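Oxidized polyvinyl alcohol hydrolase (Pseudomonas sp., PDB 3WL5) hydrolyses beta-diketones such as 4,6-nonanedione and cleaves oxidized polyvinyl alcohol in the second step of polyvinyl alcohol degradation. Local coordinates at residues A[23-28]-A[166-171]; A[293-298]-A[344-349]. The protein carries 1 engineered substitution. One frame throughout, in Å; residues are numbered along the deposited sequence.

Contact 1: residues A[23-28]-A[166-171]; sequences VKWECP and LDARRL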
# COMPACT_ATOMS: atom_id res chain seq x y z
N VAL A 23 -0.13 -19.85 -4.57
CA VAL A 23 0.42 -19.00 -5.61
C VAL A 23 0.69 -19.89 -6.82
O VAL A 23 1.39 -20.91 -6.73
CB VAL A 23 1.73 -18.32 -5.18
CG1 VAL A 23 2.39 -17.66 -6.40
CG2 VAL A 23 1.45 -17.29 -4.12
N LYS A 24 0.16 -19.46 -7.96
CA LYS A 24 0.32 -20.20 -9.21
C LYS A 24 1.15 -19.31 -10.15
O LYS A 24 0.91 -18.10 -10.21
CB LYS A 24 -1.06 -20.43 -9.80
CG LYS A 24 -1.15 -21.36 -11.01
CD LYS A 24 -2.65 -21.64 -11.24
CE LYS A 24 -2.92 -22.70 -12.32
NZ LYS A 24 -4.40 -22.84 -12.55
N TRP A 25 2.13 -19.88 -10.84
CA TRP A 25 2.92 -19.07 -11.76
C TRP A 25 2.36 -19.30 -13.16
O TRP A 25 2.40 -20.42 -13.71
CB TRP A 25 4.42 -19.41 -11.72
CG TRP A 25 5.02 -19.44 -10.33
CD1 TRP A 25 5.59 -20.53 -9.70
CD2 TRP A 25 5.10 -18.36 -9.39
NE1 TRP A 25 6.00 -20.18 -8.43
CE2 TRP A 25 5.72 -18.85 -8.22
CE3 TRP A 25 4.70 -17.03 -9.43
CZ2 TRP A 25 5.96 -18.05 -7.08
CZ3 TRP A 25 4.93 -16.23 -8.31
CH2 TRP A 25 5.55 -16.74 -7.16
N GLU A 26 1.87 -18.23 -13.76
CA GLU A 26 1.24 -18.34 -15.07
C GLU A 26 1.18 -16.93 -15.68
O GLU A 26 1.14 -15.94 -14.93
CB GLU A 26 -0.18 -18.84 -14.91
CG GLU A 26 -0.91 -18.07 -13.82
CD GLU A 26 -2.37 -18.47 -13.70
OE1 GLU A 26 -2.69 -19.61 -14.17
OE2 GLU A 26 -3.17 -17.65 -13.15
N CYS A 27 1.19 -16.85 -17.00
CA CYS A 27 1.09 -15.57 -17.69
C CYS A 27 -0.01 -15.64 -18.69
O CYS A 27 -0.45 -16.74 -19.05
CB CYS A 27 2.33 -15.27 -18.55
SG CYS A 27 3.82 -14.75 -17.64
N PRO A 28 -0.55 -14.47 -19.10
CA PRO A 28 -1.58 -14.43 -20.13
C PRO A 28 -0.87 -15.13 -21.30
O PRO A 28 0.32 -14.93 -21.55
CB PRO A 28 -1.70 -12.94 -20.41
CG PRO A 28 -1.55 -12.36 -19.01
CD PRO A 28 -0.39 -13.14 -18.46
N LEU A 166 10.66 -16.56 -7.71
CA LEU A 166 10.11 -15.71 -6.62
C LEU A 166 9.70 -16.55 -5.41
O LEU A 166 9.20 -17.66 -5.53
CB LEU A 166 8.85 -14.98 -7.10
CG LEU A 166 9.07 -14.19 -8.41
CD1 LEU A 166 7.79 -13.40 -8.74
CD2 LEU A 166 10.30 -13.25 -8.27
N ASP A 167 9.95 -16.02 -4.22
CA ASP A 167 9.59 -16.72 -2.96
C ASP A 167 8.10 -16.47 -2.66
O ASP A 167 7.73 -15.35 -2.28
CB ASP A 167 10.45 -16.13 -1.84
CG ASP A 167 10.20 -16.81 -0.51
OD1 ASP A 167 9.14 -17.46 -0.34
OD2 ASP A 167 11.09 -16.64 0.36
N ALA A 168 7.26 -17.49 -2.86
CA ALA A 168 5.81 -17.36 -2.64
C ALA A 168 5.36 -17.00 -1.23
O ALA A 168 4.19 -16.64 -1.01
CB ALA A 168 5.09 -18.65 -3.11
N ARG A 169 6.28 -17.12 -0.27
CA ARG A 169 5.97 -16.75 1.13
C ARG A 169 6.47 -15.35 1.44
O ARG A 169 6.32 -14.88 2.57
CB ARG A 169 6.62 -17.73 2.10
CG ARG A 169 6.05 -19.16 1.98
CD ARG A 169 6.68 -20.06 3.09
NE ARG A 169 6.25 -19.66 4.43
CZ ARG A 169 6.95 -19.86 5.56
NH1 ARG A 169 8.15 -20.45 5.54
NH2 ARG A 169 6.43 -19.50 6.74
N ARG A 170 7.00 -14.64 0.44
CA ARG A 170 7.56 -13.31 0.73
C ARG A 170 7.23 -12.34 -0.38
O ARG A 170 8.12 -11.68 -0.95
CB ARG A 170 9.09 -13.38 0.93
CG ARG A 170 9.50 -14.12 2.23
CD ARG A 170 11.03 -13.97 2.50
NE ARG A 170 11.47 -14.53 3.79
CZ ARG A 170 11.66 -15.83 4.05
NH1 ARG A 170 11.44 -16.76 3.12
NH2 ARG A 170 12.06 -16.21 5.25
N LEU A 171 5.95 -12.29 -0.70
CA LEU A 171 5.47 -11.35 -1.73
C LEU A 171 4.93 -10.11 -0.95
O LEU A 171 3.88 -10.22 -0.30
CB LEU A 171 4.36 -11.99 -2.55
CG LEU A 171 4.74 -13.33 -3.23
CD1 LEU A 171 3.53 -13.84 -3.93
CD2 LEU A 171 5.89 -13.15 -4.20
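The six-membered ring of Trp25 leans across Leu166, placing the N-terminal arm of this alpha/beta-hydrolase against the short strand 166-167, the turn after it and the first part of the central-sheet strand that follows. CH2 of Trp25 lies 3.7 Å from CB of Leu166, while CZ3 approaches CD1 of the same leucine and the two side chains run askew to each other. CZ2 of Trp25 meets the backbone O of Leu166 obliquely at 3.6 Å. With CG of Trp25 anti to its own carbonyl carbon (chi1 -50°), the indole swings back beneath Val23, whose CG1 sits 3.3 Å above the ring plane, out toward the rim. Val23 thus backs one face of the indole and also reaches the turn. CB and CG2 of Val23 both touch the methyl of Ala168, and CG2 of Val23 also reaches CD1 of Leu171 at 4.0 Å. The CB of Ala168 is therefore shared by the valine and by CZ2 of Trp25. Leu166 and Leu171 carry this patch inward to Val64 of strand 62-68 and Val157 of helix 148-160, and the Cys27-Cys159 disulfide ties the arm to that helix. The corner offering Ala168 is a type I beta turn from Asp167 to Arg170, and Asp167 braces it with both carboxylate oxygens. OD1 of Asp167 accepts the backbone N-H of Arg169, forming an Asx turn, while OD2 of Asp167 presents its syn lone pair to NH1 of Arg170, 2.8 Å away and close to the guanidinium plane.

Contact 2: residues A[293-298]-A[344-349]; sequences VHVACS and CHVGPF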
# COMPACT_ATOMS: atom_id res chain seq x y z
N VAL A 293 0.92 -9.68 12.11
CA VAL A 293 1.85 -8.94 12.95
C VAL A 293 1.71 -7.51 12.40
O VAL A 293 1.95 -7.30 11.22
CB VAL A 293 3.29 -9.37 12.71
CG1 VAL A 293 4.25 -8.36 13.38
CG2 VAL A 293 3.53 -10.77 13.29
N HIS A 294 1.34 -6.55 13.24
CA HIS A 294 1.26 -5.16 12.78
C HIS A 294 2.35 -4.35 13.44
O HIS A 294 2.52 -4.40 14.66
CB HIS A 294 -0.07 -4.49 13.14
CG HIS A 294 -0.15 -3.10 12.61
ND1 HIS A 294 0.28 -2.00 13.32
CD2 HIS A 294 -0.40 -2.67 11.35
CE1 HIS A 294 0.29 -0.94 12.51
NE2 HIS A 294 -0.12 -1.33 11.31
N VAL A 295 3.13 -3.63 12.63
CA VAL A 295 4.17 -2.80 13.17
C VAL A 295 3.77 -1.37 12.89
O VAL A 295 3.52 -1.02 11.72
CB VAL A 295 5.56 -3.09 12.55
CG1 VAL A 295 6.55 -2.04 13.08
CG2 VAL A 295 5.99 -4.50 12.84
N ALA A 296 3.66 -0.55 13.95
CA ALA A 296 3.28 0.85 13.77
C ALA A 296 4.56 1.67 13.83
O ALA A 296 5.26 1.66 14.85
CB ALA A 296 2.31 1.28 14.90
N CYS A 297 4.86 2.41 12.75
CA CYS A 297 6.05 3.24 12.70
C CYS A 297 5.72 4.71 12.54
O CYS A 297 4.87 5.08 11.74
CB CYS A 297 6.92 2.86 11.50
SG CYS A 297 7.93 1.39 11.68
N SER A 298 6.39 5.56 13.32
CA SER A 298 6.18 7.01 13.20
C SER A 298 7.46 7.73 12.86
O SER A 298 8.53 7.32 13.35
CB SER A 298 5.74 7.59 14.55
OG SER A 298 4.52 7.02 14.99
N CYS A 344 9.18 2.71 16.19
CA CYS A 344 8.25 1.66 15.78
C CYS A 344 8.05 0.64 16.88
O CYS A 344 8.94 0.42 17.69
CB CYS A 344 8.78 0.86 14.58
SG CYS A 344 9.31 1.84 13.13
N HIS A 345 6.87 0.03 16.89
CA HIS A 345 6.58 -1.05 17.83
C HIS A 345 5.50 -1.95 17.24
O HIS A 345 4.77 -1.54 16.30
CB HIS A 345 6.09 -0.54 19.18
CG HIS A 345 4.79 0.20 19.11
ND1 HIS A 345 4.73 1.55 18.84
CD2 HIS A 345 3.51 -0.23 19.24
CE1 HIS A 345 3.46 1.93 18.80
NE2 HIS A 345 2.70 0.87 19.04
N VAL A 346 5.37 -3.15 17.81
CA VAL A 346 4.37 -4.07 17.38
C VAL A 346 3.05 -3.66 18.07
O VAL A 346 3.04 -3.40 19.28
CB VAL A 346 4.73 -5.49 17.81
CG1 VAL A 346 3.62 -6.43 17.47
CG2 VAL A 346 5.99 -5.91 17.05
N GLY A 347 1.95 -3.62 17.31
CA GLY A 347 0.65 -3.27 17.84
C GLY A 347 0.08 -2.04 17.14
O GLY A 347 0.62 -1.54 16.11
N PRO A 348 -1.01 -1.50 17.67
CA PRO A 348 -1.62 -0.30 17.07
C PRO A 348 -0.79 0.95 17.40
O PRO A 348 0.04 0.93 18.30
CB PRO A 348 -3.00 -0.19 17.75
CG PRO A 348 -2.78 -0.86 19.08
CD PRO A 348 -1.72 -1.96 18.88
N PHE A 349 -1.00 2.04 16.67
CA PHE A 349 -0.37 3.28 17.08
C PHE A 349 -0.88 3.66 18.47
O PHE A 349 -2.05 3.39 18.84
CB PHE A 349 -0.72 4.42 16.11
CG PHE A 349 0.05 4.36 14.86
CD1 PHE A 349 1.33 4.92 14.79
CD2 PHE A 349 -0.49 3.72 13.73
CE1 PHE A 349 2.09 4.87 13.61
CE2 PHE A 349 0.27 3.66 12.56
CZ PHE A 349 1.54 4.23 12.49
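Ala296 sits between two rings from the opposing segment. CB of Ala296 lies almost exactly on the normal through the centre of the Phe349 ring, a CH-pi contact 3.6 Å from the centroid, and also over one face of the His345 imidazole. The edge of Phe349 is used too: CE1 meets the backbone O of Cys297 at 3.4 Å, with OG of Ser298 also near the ring plane. An alanine in place of Phe349 would probably strip the methyl of Ala296 of its phenyl cover, with the His345 ring still against it, and open a gap beside Ser298 OG. His345 takes the crowded position, CG between backbone N and carbonyl carbon (chi1 64°), which folds its ring back over Ala296 and lets NE2 bond O of Pro348 at 2.8 Å, fixing the ring's rotation. In His294 CG stands opposite the backbone N (chi1 -177°), which carries the ring toward helix 275-288. There His294 ND1 donates to O of Gly347 at 2.8 Å, in the plane of the imidazole but well above that of the carbonyl, while NE2 is held by Thr251 OG1. The backbones pair antiparallel, Ala296 and His345 exchanging both N-H...O bonds, and Gly347 N adds another to O of His294. On the other face of the sheet, Cys297 and Cys344 join in a disulfide (chi3 108°) that Trp316 of helix 310-322 touches. His294 also packs on Ser283, assigned by similarity to the charge relay, whose OG bonds Phe349 N. A disulfide across a non-hydrogen-bonded pair thus pins strand 343-346 as the antiparallel edge of the alpha/beta-hydrolase sheet.

How the contacts relate
Both contacts reach the same mixed sheet, their centres about 28 Å apart and their nearest atoms about 11 Å. Contact 1 lays an irregular N-terminal arm over the corner that joins strand 166-167 to the inner strand 170-175, whereas contact 2 adds the edge strand 343-346 to strand 292-298; strands 196-199 and 247-253 lie between. Both are partly buried: two of five touching residues in contact 1, five of eleven in contact 2. Contact 1 is the smaller, 223 against 529 Å², and meets through apolar side chains, with no polar bond between its two segments. Contact 2 crosses with backbone and imidazole hydrogen bonds. The Cys27 disulfide leads to a helix; Cys297-Cys344 spans contact 2 itself.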